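Side-chain contacts in rhamnonate dehydratase (Gibberella zeae PH-1, PDB 3FXG), which probably dehydrates L-rhamnonate to its 2-keto-3-deoxy acid, acting as a magnesium-dependent member of the enolase superfamily: residues N149-V152 / Y153-I156; A139-D142 / L143-K146; L305-L308 / L309-A313; Y332-Q335 / I336-N340; L112-Q115 / M116-S120. All coordinates share one frame; numbering follows the deposited sequence.

Interaction 1: residues N149-V152 / Y153-I156; sequences NEPV and YRLI
P151 and Y153 lie side by side, P151 CB resting 3.5 Å from Y153 CD2, in a turn that shows how side-chain torsions fill out a short coil. Two overlapping type I turns build it: R154 N bonds to P151 O at 3.1 Å, and L155 N to V152 O at 2.8 Å. The Y153 ring takes the rotamer between the backbone N and the carbonyl carbon (chi1 82°), which lays it beside the proline while its OH bonds to D381. R154 CG, anti to the carbonyl carbon (chi1 -68°), comes to 3.7 Å from P151 CD and lies over the rim of one face of the Y153 ring; the bend at chi2 then lays the guanidinium against that ring near CE1. E150 OE1 lies against the aliphatic part of the turn, 4.0 Å from L155 CD2, while R148 and R107 of the second subunit meet its charge. V152 CG1 and I156 CD1 make a looser apolar contact at 4.3 Å. N149, with positive phi, is the C' residue of the Schellman motif ending helix 128-148. Beyond it, the turn lies among that helix and helices 305-316 and 329-335, V152 packing on L305 and H333.

Interaction 2: residues A139-D142 / L143-K146; sequences ALWD and LLGK
D142 and K146, one helical turn apart, join in a salt bridge: K146 NZ stands 2.7 Å from D142 OD2, approaching on the syn side and 22° out of the carboxylate plane. The lysine runs fully extended beyond CG, so its methylenes rise past D142 O, with CG 3.4 Å from that carbonyl oxygen, before the ammonium reaches the acid. D142 has CG anti to the backbone N (chi1 -173°), which carries the carboxylate toward the end of the lysine, the two chains crossing at a slant. The acid also serves as an anchor: OD2 accepts from F80 N and OD1 from F385 N, and K146 adds a cation-pi contact with F80. This is the classic i/i+4 ion pair of an alpha helix, here on helix 128-148, which in the enolase-type N-terminal domain packs against the antiparallel sheet. L143, the next most engaged residue, turns to that sheet, touching I71 and A73; across the contact its CB leans on L140 O at 3.4 Å, beside the bond from its own N to A139 O (3.0 Å). L144 presses CG to 3.3 Å from L140 O and sets CD1 over one face of the W141 indole, 4.1 Å from CE3, near the rim; the indole NE1 is bonded to T306 OG1.

Interaction 3: residues L305-L308 / L309-A313; sequences LTEL and LKVAA
The first turns of helix 305-316 link L305-L308 to L309-A313 through alpha-helical i to i+4 bonds: L309 N to L305 O at 2.8 Å, V311 N to E307 O and A312 N to L308 O. The helix belongs to the TIM-like barrel domain of the enolase superfamily, and packs against helices 109-119 and 128-148 of the N-terminal domain. One rung is slack. K310 N lies 3.6 Å from T306 O and makes a weak bond to E307 O instead, at an N-H...O angle of 121°. Among the side chains, L309 CG comes to 3.2 Å from L305 O and meets L305 CD1 obliquely at 4.2 Å, while F334 covers this apolar side. K310 runs alongside T306, pointing the same way, and a bend at chi4 (63°) carries NZ to 3.7 Å from T306 CG2. The charges of E307 and K310 do not touch: E307 is salt-bridged to R280, and K310 NZ bonds to N110 OD1. Two waters fill in the links. One donates to T306 O and accepts from K310 NZ, so the carbonyl of the slack rung is satisfied by solvent; the other accepts from K310 NZ at 2.9 Å and donates to E307 OE1 at 2.7 Å.

Interaction 4: residues Y332-Q335 / I336-N340; sequences YHFQ and ISQPN
F334 and Q338 meet in a CH-pi contact at the C-terminal end of helix 329-335, where the chain of the enolase-type barrel domain turns toward strand 344-347. Q338 CG lies over one face of the phenyl ring, 4.0 Å from its centroid and 28° off the normal, with CE1 its nearest ring atom. The glutamine bends at chi2, and its amide plane ends up almost parallel to the ring, 7° away. F334 in turn projects from the helix with CG anti to the backbone N (chi1 175°), which sends the ring toward the departing loop and against L308 and A312 of helix 305-316. The backbone shows the helix unwinding: I336 N still bonds to Y332 O in the i to i+4 manner, at 3.1 Å, but S337 N turns back to F334 O at 3.0 Å, an i to i+3 link. I336 CG2 occupies the rotamer slot between its own backbone N and carbonyl carbon, from which it touches H333 O. Q335 NE2 bonds to F343 O, just before strand 344-347, and to V322 O. The hydroxyl of S337 doubles back over the last turn, its OG 2.9 Å from F334 O and 3.2 Å from H333 O.

Interaction 5: residues L112-Q115 / M116-S120; sequences LFEQ and MYRAS
L112 O to M116 N, at 3.0 Å, is the first of four i to i+4 bonds that satisfy the backbone through the last turns of helix 109-119; the others run from Y117 N to F113 O (2.8 Å), R118 N to E114 O and A119 N to Q115 O. At the end of the helix S120 takes over with its side chain: S120 OG donates to M116 O at 2.7 Å, whereas its backbone N makes only weak bonds to M116 O and Y117 O. The polar side-chain ends find partners elsewhere. E114 OE2 is salt-bridged to R280, and across the subunit boundary Y117 OH bonds to D254 and R118 NE to P45 O, both of the third subunit. Apolar contact adds to this. Y117 CB lies over one face of the F113 ring, 4.2 Å from its centroid, while the two rings, their planes 23° apart, are slid so far that they hardly overlap. Both aromatics carry CG anti to the backbone N (chi1 175° and -174°), which sends them the same way. The selenomethionine M116 bends at chi3 and brings CE to 3.5 Å from L112 O. Such i/i+4 aromatic pairing sits here within the helical layer of the enolase-type N-terminal domain, at a subunit interface.

In the fold
Four of the five contacts are buried; interaction 1 alone is partly so. Interactions 1 and 2 adjoin in series, the helix of interaction 2 running into the turn of interaction 1, and E150 N bonds to G145 O at the junction. Interactions 3 and 4 likewise share neighbouring helices of the barrel domain. Interaction 3 lies at the meeting of the two domains, touching each of the others, whereas interactions 4 and 5 are about 25 Å apart between centres. Chemistry varies with place: a charge pair inside interaction 2, waters in interaction 3, ring contacts in interactions 4 and 5, and, in interactions 1 and 5, polar ends committed to neighbouring subunits.

Interaction 1: residues N149-V152 / Y153-I156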
loop_
_atom_site.group_PDB
_atom_site.type_symbol
_atom_site.label_atom_id
_atom_site.label_comp_id
_atom_site.label_asym_id
_atom_site.label_seq_id
_atom_site.Cartn_x
_atom_site.Cartn_y
_atom_site.Cartn_z
ATOM N N ASN A 149 -11.492 29.156 41.914
ATOM C CA ASN A 149 -10.817 30.451 41.901
ATOM C C ASN A 149 -9.481 30.353 41.155
ATOM O O ASN A 149 -8.465 30.889 41.603
ATOM C CB ASN A 149 -10.570 30.950 43.328
ATOM C CG ASN A 149 -10.130 32.400 43.365
ATOM O OD1 ASN A 149 -9.384 32.815 44.256
ATOM N ND2 ASN A 149 -10.599 33.183 42.401
ATOM N N GLU A 150 -9.492 29.663 40.017
ATOM C CA GLU A 150 -8.291 29.498 39.201
ATOM C C GLU A 150 -8.600 29.729 37.723
ATOM O O GLU A 150 -9.729 29.523 37.278
ATOM C CB GLU A 150 -7.712 28.084 39.369
ATOM C CG GLU A 150 -7.130 27.779 40.746
ATOM C CD GLU A 150 -6.437 26.417 40.810
ATOM O OE1 GLU A 150 -5.454 26.205 40.063
ATOM O OE2 GLU A 150 -6.873 25.555 41.611
ATOM N N PRO A 151 -7.601 30.178 36.943
ATOM C CA PRO A 151 -7.827 30.405 35.513
ATOM C C PRO A 151 -7.949 29.021 34.889
ATOM O O PRO A 151 -7.374 28.065 35.404
ATOM C CB PRO A 151 -6.548 31.110 35.057
ATOM C CG PRO A 151 -5.973 31.693 36.334
ATOM C CD PRO A 151 -6.252 30.616 37.340
ATOM N N VAL A 152 -8.687 28.899 33.792
ATOM C CA VAL A 152 -8.843 27.593 33.150
ATOM C C VAL A 152 -7.510 26.965 32.750
ATOM O O VAL A 152 -7.316 25.758 32.907
ATOM C CB VAL A 152 -9.753 27.683 31.898
ATOM C CG1 VAL A 152 -9.702 26.379 31.103
ATOM C CG2 VAL A 152 -11.186 27.963 32.326
ATOM N N TYR A 153 -6.581 27.773 32.246
ATOM C CA TYR A 153 -5.300 27.223 31.818
ATOM C C TYR A 153 -4.545 26.514 32.945
ATOM O O TYR A 153 -3.804 25.564 32.697
ATOM C CB TYR A 153 -4.436 28.316 31.160
ATOM C CG TYR A 153 -3.653 29.229 32.087
ATOM C CD1 TYR A 153 -2.352 28.907 32.476
ATOM C CD2 TYR A 153 -4.189 30.445 32.521
ATOM C CE1 TYR A 153 -1.594 29.776 33.266
ATOM C CE2 TYR A 153 -3.438 31.324 33.318
ATOM C CZ TYR A 153 -2.141 30.980 33.680
ATOM O OH TYR A 153 -1.376 31.846 34.431
ATOM N N ARG A 154 -4.748 26.955 34.183
ATOM C CA ARG A 154 -4.081 26.330 35.326
ATOM C C ARG A 154 -4.722 24.992 35.695
ATOM O O ARG A 154 -4.205 24.261 36.544
ATOM C CB ARG A 154 -4.128 27.255 36.548
ATOM C CG ARG A 154 -3.292 28.511 36.421
ATOM C CD ARG A 154 -1.809 28.189 36.321
ATOM N NE ARG A 154 -0.997 29.401 36.386
ATOM C CZ ARG A 154 0.300 29.453 36.102
ATOM N NH1 ARG A 154 0.950 28.356 35.730
ATOM N NH2 ARG A 154 0.945 30.609 36.174
ATOM N N LEU A 155 -5.846 24.680 35.057
ATOM C CA LEU A 155 -6.567 23.435 35.315
ATOM C C LEU A 155 -6.355 22.388 34.221
ATOM O O LEU A 155 -6.730 21.230 34.387
ATOM C CB LEU A 155 -8.071 23.710 35.430
ATOM C CG LEU A 155 -8.547 24.678 36.515
ATOM C CD1 LEU A 155 -10.073 24.779 36.477
ATOM C CD2 LEU A 155 -8.080 24.181 37.872
ATOM N N ILE A 156 -5.752 22.787 33.107
ATOM C CA ILE A 156 -5.560 21.850 32.003
ATOM C C ILE A 156 -4.116 21.620 31.565
ATOM O O ILE A 156 -3.856 21.333 30.397
ATOM C CB ILE A 156 -6.380 22.288 30.773
ATOM C CG1 ILE A 156 -5.959 23.692 30.335
ATOM C CG2 ILE A 156 -7.867 22.270 31.107
ATOM C CD1 ILE A 156 -6.648 24.174 29.069
#

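Interaction 2: residues A139-D142 / L143-K146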
loop_
_atom_site.group_PDB
_atom_site.type_symbol
_atom_site.label_atom_id
_atom_site.label_comp_id
_atom_site.label_asym_id
_atom_site.label_seq_id
_atom_site.Cartn_x
_atom_site.Cartn_y
_atom_site.Cartn_z
ATOM N N ALA A 139 -18.800 26.543 29.130
ATOM C CA ALA A 139 -19.458 27.131 30.296
ATOM C C ALA A 139 -19.121 26.290 31.524
ATOM O O ALA A 139 -18.968 26.814 32.624
ATOM C CB ALA A 139 -20.973 27.186 30.086
ATOM N N LEU A 140 -19.002 24.981 31.330
ATOM C CA LEU A 140 -18.658 24.087 32.426
ATOM C C LEU A 140 -17.251 24.407 32.912
ATOM O O LEU A 140 -17.010 24.490 34.118
ATOM C CB LEU A 140 -18.736 22.621 31.980
ATOM C CG LEU A 140 -20.130 21.995 31.886
ATOM C CD1 LEU A 140 -20.023 20.597 31.290
ATOM C CD2 LEU A 140 -20.764 21.934 33.278
ATOM N N TRP A 141 -16.320 24.597 31.979
ATOM C CA TRP A 141 -14.949 24.915 32.362
ATOM C C TRP A 141 -14.866 26.267 33.057
ATOM O O TRP A 141 -14.106 26.426 34.008
ATOM C CB TRP A 141 -14.020 24.880 31.146
ATOM C CG TRP A 141 -13.594 23.478 30.795
ATOM C CD1 TRP A 141 -14.098 22.685 29.802
ATOM C CD2 TRP A 141 -12.600 22.698 31.466
ATOM N NE1 TRP A 141 -13.474 21.457 29.811
ATOM C CE2 TRP A 141 -12.551 21.439 30.824
ATOM C CE3 TRP A 141 -11.745 22.939 32.549
ATOM C CZ2 TRP A 141 -11.678 20.426 31.229
ATOM C CZ3 TRP A 141 -10.876 21.932 32.954
ATOM C CH2 TRP A 141 -10.850 20.688 32.292
ATOM N N ASP A 142 -15.653 27.233 32.587
ATOM C CA ASP A 142 -15.671 28.561 33.197
ATOM C C ASP A 142 -16.131 28.402 34.647
ATOM O O ASP A 142 -15.565 29.001 35.560
ATOM C CB ASP A 142 -16.632 29.483 32.430
ATOM C CG ASP A 142 -16.563 30.934 32.900
ATOM O OD1 ASP A 142 -15.457 31.518 32.906
ATOM O OD2 ASP A 142 -17.624 31.497 33.253
ATOM N N LEU A 143 -17.159 27.582 34.847
ATOM C CA LEU A 143 -17.698 27.320 36.177
ATOM C C LEU A 143 -16.655 26.657 37.078
ATOM O O LEU A 143 -16.497 27.032 38.242
ATOM C CB LEU A 143 -18.934 26.419 36.069
ATOM C CG LEU A 143 -19.518 25.852 37.367
ATOM C CD1 LEU A 143 -19.992 26.990 38.263
ATOM C CD2 LEU A 143 -20.671 24.913 37.035
ATOM N N LEU A 144 -15.946 25.668 36.541
ATOM C CA LEU A 144 -14.924 24.971 37.313
ATOM C C LEU A 144 -13.830 25.929 37.770
ATOM O O LEU A 144 -13.373 25.865 38.913
ATOM C CB LEU A 144 -14.310 23.832 36.489
ATOM C CG LEU A 144 -15.230 22.645 36.189
ATOM C CD1 LEU A 144 -14.497 21.634 35.314
ATOM C CD2 LEU A 144 -15.680 21.994 37.497
ATOM N N GLY A 145 -13.410 26.817 36.875
ATOM C CA GLY A 145 -12.380 27.773 37.230
ATOM C C GLY A 145 -12.864 28.730 38.307
ATOM O O GLY A 145 -12.112 29.090 39.213
ATOM N N LYS A 146 -14.127 29.136 38.217
ATOM C CA LYS A 146 -14.690 30.061 39.194
ATOM C C LYS A 146 -14.859 29.424 40.566
ATOM O O LYS A 146 -14.581 30.058 41.584
ATOM C CB LYS A 146 -16.021 30.619 38.678
ATOM C CG LYS A 146 -15.804 31.662 37.597
ATOM C CD LYS A 146 -17.075 32.074 36.889
ATOM C CE LYS A 146 -16.761 33.156 35.865
ATOM N NZ LYS A 146 -17.937 33.529 35.034
#

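Interaction 3: residues L305-L308 / L309-A313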
loop_
_atom_site.group_PDB
_atom_site.type_symbol
_atom_site.label_atom_id
_atom_site.label_comp_id
_atom_site.label_asym_id
_atom_site.label_seq_id
_atom_site.Cartn_x
_atom_site.Cartn_y
_atom_site.Cartn_z
ATOM N N LEU A 305 -13.662 22.398 24.904
ATOM C CA LEU A 305 -12.304 22.283 25.410
ATOM C C LEU A 305 -11.955 20.839 25.758
ATOM O O LEU A 305 -10.862 20.364 25.454
ATOM C CB LEU A 305 -12.124 23.184 26.638
ATOM C CG LEU A 305 -10.762 23.137 27.336
ATOM C CD1 LEU A 305 -9.661 23.458 26.337
ATOM C CD2 LEU A 305 -10.739 24.127 28.491
ATOM N N THR A 306 -12.888 20.138 26.391
ATOM C CA THR A 306 -12.666 18.745 26.762
ATOM C C THR A 306 -12.253 17.909 25.543
ATOM O O THR A 306 -11.261 17.183 25.588
ATOM C CB THR A 306 -13.935 18.138 27.387
ATOM O OG1 THR A 306 -14.313 18.911 28.536
ATOM C CG2 THR A 306 -13.684 16.691 27.816
ATOM N N GLU A 307 -13.003 18.022 24.453
ATOM C CA GLU A 307 -12.681 17.266 23.242
ATOM C C GLU A 307 -11.413 17.818 22.584
ATOM O O GLU A 307 -10.625 17.062 22.016
ATOM C CB GLU A 307 -13.846 17.319 22.249
ATOM C CG GLU A 307 -13.640 16.466 20.991
ATOM C CD GLU A 307 -13.917 14.981 21.208
ATOM O OE1 GLU A 307 -13.451 14.417 22.223
ATOM O OE2 GLU A 307 -14.596 14.370 20.352
ATOM N N LEU A 308 -11.223 19.135 22.655
ATOM C CA LEU A 308 -10.044 19.762 22.064
ATOM C C LEU A 308 -8.765 19.248 22.717
ATOM O O LEU A 308 -7.744 19.081 22.054
ATOM C CB LEU A 308 -10.121 21.286 22.200
ATOM C CG LEU A 308 -8.941 22.079 21.628
ATOM C CD1 LEU A 308 -8.728 21.730 20.150
ATOM C CD2 LEU A 308 -9.216 23.566 21.790
ATOM N N LEU A 309 -8.813 19.008 24.023
ATOM C CA LEU A 309 -7.648 18.488 24.728
ATOM C C LEU A 309 -7.261 17.124 24.152
ATOM O O LEU A 309 -6.082 16.800 24.041
ATOM C CB LEU A 309 -7.948 18.348 26.225
ATOM C CG LEU A 309 -8.115 19.658 27.002
ATOM C CD1 LEU A 309 -8.675 19.372 28.393
ATOM C CD2 LEU A 309 -6.774 20.366 27.092
ATOM N N LYS A 310 -8.262 16.329 23.785
ATOM C CA LYS A 310 -8.010 15.004 23.221
ATOM C C LYS A 310 -7.500 15.101 21.784
ATOM O O LYS A 310 -6.671 14.303 21.355
ATOM C CB LYS A 310 -9.279 14.152 23.272
ATOM C CG LYS A 310 -9.734 13.831 24.696
ATOM C CD LYS A 310 -10.889 12.850 24.714
ATOM C CE LYS A 310 -11.278 12.488 26.147
ATOM N NZ LYS A 310 -11.763 13.677 26.898
ATOM N N VAL A 311 -8.007 16.077 21.043
ATOM C CA VAL A 311 -7.569 16.278 19.671
ATOM C C VAL A 311 -6.100 16.699 19.673
ATOM O O VAL A 311 -5.300 16.205 18.879
ATOM C CB VAL A 311 -8.422 17.367 18.977
ATOM C CG1 VAL A 311 -7.740 17.846 17.696
ATOM C CG2 VAL A 311 -9.806 16.805 18.660
ATOM N N ALA A 312 -5.741 17.604 20.582
ATOM C CA ALA A 312 -4.367 18.085 20.666
ATOM C C ALA A 312 -3.404 16.977 21.072
ATOM O O ALA A 312 -2.278 16.920 20.580
ATOM C CB ALA A 312 -4.270 19.253 21.655
ATOM N N ALA A 313 -3.847 16.096 21.963
ATOM C CA ALA A 313 -3.006 14.996 22.425
ATOM C C ALA A 313 -2.665 14.037 21.282
ATOM O O ALA A 313 -1.541 13.547 21.194
ATOM C CB ALA A 313 -3.701 14.246 23.551
HETATM O O HOH W 1 -10.224 15.714 27.614
HETATM O O HOH W 2 -13.727 14.571 24.907
#

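Interaction 4: residues Y332-Q335 / I336-N340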
loop_
_atom_site.group_PDB
_atom_site.type_symbol
_atom_site.label_atom_id
_atom_site.label_comp_id
_atom_site.label_asym_id
_atom_site.label_seq_id
_atom_site.Cartn_x
_atom_site.Cartn_y
_atom_site.Cartn_z
ATOM N N TYR A 332 -7.078 31.068 23.988
ATOM C CA TYR A 332 -5.873 31.528 24.675
ATOM C C TYR A 332 -5.483 30.583 25.807
ATOM O O TYR A 332 -4.322 30.197 25.930
ATOM C CB TYR A 332 -6.061 32.942 25.247
ATOM C CG TYR A 332 -6.544 33.961 24.240
ATOM C CD1 TYR A 332 -6.356 33.763 22.872
ATOM C CD2 TYR A 332 -7.195 35.126 24.653
ATOM C CE1 TYR A 332 -6.805 34.690 21.943
ATOM C CE2 TYR A 332 -7.647 36.063 23.728
ATOM C CZ TYR A 332 -7.449 35.835 22.376
ATOM O OH TYR A 332 -7.904 36.740 21.447
ATOM N N HIS A 333 -6.456 30.206 26.630
ATOM C CA HIS A 333 -6.177 29.318 27.750
ATOM C C HIS A 333 -5.680 27.959 27.281
ATOM O O HIS A 333 -4.892 27.306 27.963
ATOM C CB HIS A 333 -7.421 29.149 28.625
ATOM C CG HIS A 333 -7.657 30.291 29.567
ATOM N ND1 HIS A 333 -8.088 31.532 29.146
ATOM C CD2 HIS A 333 -7.533 30.375 30.913
ATOM C CE1 HIS A 333 -8.224 32.328 30.192
ATOM N NE2 HIS A 333 -7.894 31.650 31.276
ATOM N N PHE A 334 -6.140 27.541 26.110
ATOM C CA PHE A 334 -5.724 26.264 25.557
ATOM C C PHE A 334 -4.310 26.356 24.985
ATOM O O PHE A 334 -3.442 25.552 25.326
ATOM C CB PHE A 334 -6.696 25.825 24.461
ATOM C CG PHE A 334 -6.282 24.568 23.760
ATOM C CD1 PHE A 334 -6.366 23.339 24.400
ATOM C CD2 PHE A 334 -5.776 24.619 22.465
ATOM C CE1 PHE A 334 -5.948 22.175 23.761
ATOM C CE2 PHE A 334 -5.354 23.460 21.819
ATOM C CZ PHE A 334 -5.442 22.238 22.471
ATOM N N GLN A 335 -4.080 27.340 24.119
ATOM C CA GLN A 335 -2.774 27.522 23.488
ATOM C C GLN A 335 -1.610 27.696 24.448
ATOM O O GLN A 335 -0.498 27.247 24.177
ATOM C CB GLN A 335 -2.790 28.731 22.544
ATOM C CG GLN A 335 -3.539 28.518 21.245
ATOM C CD GLN A 335 -3.219 27.184 20.603
ATOM O OE1 GLN A 335 -3.689 26.143 21.058
ATOM N NE2 GLN A 335 -2.409 27.204 19.547
ATOM N N ILE A 336 -1.859 28.354 25.570
ATOM C CA ILE A 336 -0.804 28.610 26.542
ATOM C C ILE A 336 -0.444 27.381 27.379
ATOM O O ILE A 336 0.589 27.366 28.044
ATOM C CB ILE A 336 -1.232 29.754 27.500
ATOM C CG1 ILE A 336 -0.005 30.414 28.128
ATOM C CG2 ILE A 336 -2.145 29.209 28.588
ATOM C CD1 ILE A 336 0.805 31.229 27.146
ATOM N N SER A 337 -1.270 26.339 27.311
ATOM C CA SER A 337 -1.063 25.155 28.144
ATOM C C SER A 337 -0.590 23.836 27.546
ATOM O O SER A 337 -0.259 22.914 28.296
ATOM C CB SER A 337 -2.353 24.871 28.909
ATOM O OG SER A 337 -3.389 24.528 28.005
ATOM N N GLN A 338 -0.549 23.721 26.225
ATOM C CA GLN A 338 -0.151 22.461 25.612
ATOM C C GLN A 338 1.266 22.444 25.045
ATOM O O GLN A 338 1.882 23.490 24.830
ATOM C CB GLN A 338 -1.154 22.088 24.516
ATOM C CG GLN A 338 -2.606 22.090 24.985
ATOM C CD GLN A 338 -2.880 21.061 26.070
ATOM O OE1 GLN A 338 -3.236 21.407 27.198
ATOM N NE2 GLN A 338 -2.718 19.791 25.733
ATOM N N PRO A 339 1.812 21.241 24.809
ATOM C CA PRO A 339 3.165 21.145 24.264
ATOM C C PRO A 339 3.244 21.430 22.767
ATOM O O PRO A 339 4.300 21.820 22.266
ATOM C CB PRO A 339 3.568 19.711 24.601
ATOM C CG PRO A 339 2.260 18.977 24.527
ATOM C CD PRO A 339 1.327 19.918 25.249
ATOM N N ASN A 340 2.130 21.250 22.060
ATOM C CA ASN A 340 2.102 21.451 20.610
ATOM C C ASN A 340 1.144 22.544 20.122
ATOM O O ASN A 340 0.449 22.369 19.122
ATOM C CB ASN A 340 1.754 20.126 19.924
ATOM C CG ASN A 340 0.380 19.609 20.313
ATOM O OD1 ASN A 340 -0.049 19.755 21.460
ATOM N ND2 ASN A 340 -0.311 18.983 19.363
#

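Interaction 5: residues L112-Q115 / M116-S120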
loop_
_atom_site.group_PDB
_atom_site.type_symbol
_atom_site.label_atom_id
_atom_site.label_comp_id
_atom_site.label_asym_id
_atom_site.label_seq_id
_atom_site.Cartn_x
_atom_site.Cartn_y
_atom_site.Cartn_z
ATOM N N LEU A 112 -19.937 13.994 30.791
ATOM C CA LEU A 112 -20.925 14.871 30.179
ATOM C C LEU A 112 -20.733 15.044 28.674
ATOM O O LEU A 112 -21.709 15.097 27.926
ATOM C CB LEU A 112 -20.931 16.228 30.886
ATOM C CG LEU A 112 -21.333 16.148 32.365
ATOM C CD1 LEU A 112 -21.254 17.532 32.993
ATOM C CD2 LEU A 112 -22.744 15.584 32.496
ATOM N N PHE A 113 -19.488 15.130 28.217
ATOM C CA PHE A 113 -19.270 15.280 26.783
ATOM C C PHE A 113 -19.667 14.015 26.025
ATOM O O PHE A 113 -20.335 14.085 24.996
ATOM C CB PHE A 113 -17.812 15.598 26.452
ATOM C CG PHE A 113 -17.548 15.644 24.975
ATOM C CD1 PHE A 113 -17.900 16.766 24.228
ATOM C CD2 PHE A 113 -17.054 14.525 24.310
ATOM C CE1 PHE A 113 -17.771 16.769 22.838
ATOM C CE2 PHE A 113 -16.924 14.518 22.918
ATOM C CZ PHE A 113 -17.284 15.640 22.184
ATOM N N GLU A 114 -19.249 12.858 26.528
ATOM C CA GLU A 114 -19.578 11.600 25.869
ATOM C C GLU A 114 -21.085 11.417 25.790
ATOM O O GLU A 114 -21.608 10.944 24.784
ATOM C CB GLU A 114 -18.961 10.415 26.616
ATOM C CG GLU A 114 -17.437 10.429 26.649
ATOM C CD GLU A 114 -16.826 10.456 25.263
ATOM O OE1 GLU A 114 -17.197 9.596 24.437
ATOM O OE2 GLU A 114 -15.972 11.331 25.001
ATOM N N GLN A 115 -21.789 11.793 26.852
ATOM C CA GLN A 115 -23.238 11.648 26.855
ATOM C C GLN A 115 -23.895 12.566 25.828
ATOM O O GLN A 115 -24.712 12.124 25.025
ATOM C CB GLN A 115 -23.804 11.926 28.251
ATOM C CG GLN A 115 -23.358 10.906 29.298
ATOM C CD GLN A 115 -24.036 11.104 30.636
ATOM O OE1 GLN A 115 -24.254 12.235 31.070
ATOM N NE2 GLN A 115 -24.358 10.000 31.308
HETATM N N MSE A 116 -23.534 13.844 25.841
HETATM C CA MSE A 116 -24.122 14.778 24.894
HETATM C C MSE A 116 -23.772 14.413 23.455
HETATM O O MSE A 116 -24.619 14.492 22.565
HETATM C CB MSE A 116 -23.658 16.209 25.193
HETATM C CG MSE A 116 -24.149 16.759 26.529
HETATM SE SE MSE A 116 -23.757 18.649 26.722
HETATM C CE MSE A 116 -21.916 18.520 27.305
ATOM N N TYR A 117 -22.529 14.003 23.225
ATOM C CA TYR A 117 -22.104 13.652 21.872
ATOM C C TYR A 117 -22.755 12.369 21.360
ATOM O O TYR A 117 -23.306 12.338 20.261
ATOM C CB TYR A 117 -20.581 13.494 21.807
ATOM C CG TYR A 117 -20.077 13.271 20.397
ATOM C CD1 TYR A 117 -19.823 14.348 19.547
ATOM C CD2 TYR A 117 -19.907 11.979 19.893
ATOM C CE1 TYR A 117 -19.412 14.143 18.222
ATOM C CE2 TYR A 117 -19.503 11.763 18.575
ATOM C CZ TYR A 117 -19.256 12.848 17.746
ATOM O OH TYR A 117 -18.849 12.639 16.445
ATOM N N ARG A 118 -22.695 11.306 22.152
ATOM C CA ARG A 118 -23.266 10.042 21.714
ATOM C C ARG A 118 -24.791 10.051 21.663
ATOM O O ARG A 118 -25.387 9.367 20.836
ATOM C CB ARG A 118 -22.739 8.895 22.591
ATOM C CG ARG A 118 -21.243 8.629 22.368
ATOM C CD ARG A 118 -20.702 7.486 23.221
ATOM N NE ARG A 118 -21.200 6.165 22.829
ATOM C CZ ARG A 118 -20.809 5.491 21.747
ATOM N NH1 ARG A 118 -19.908 6.003 20.916
ATOM N NH2 ARG A 118 -21.295 4.278 21.513
ATOM N N ALA A 119 -25.424 10.840 22.526
ATOM C CA ALA A 119 -26.882 10.919 22.532
ATOM C C ALA A 119 -27.416 11.741 21.358
ATOM O O ALA A 119 -28.585 11.624 20.997
ATOM C CB ALA A 119 -27.370 11.515 23.846
ATOM N N SER A 120 -26.567 12.574 20.761
ATOM C CA SER A 120 -26.994 13.395 19.632
ATOM C C SER A 120 -26.395 12.936 18.306
ATOM O O SER A 120 -26.527 13.618 17.290
ATOM C CB SER A 120 -26.628 14.864 19.871
ATOM O OG SER A 120 -25.229 15.028 20.028
#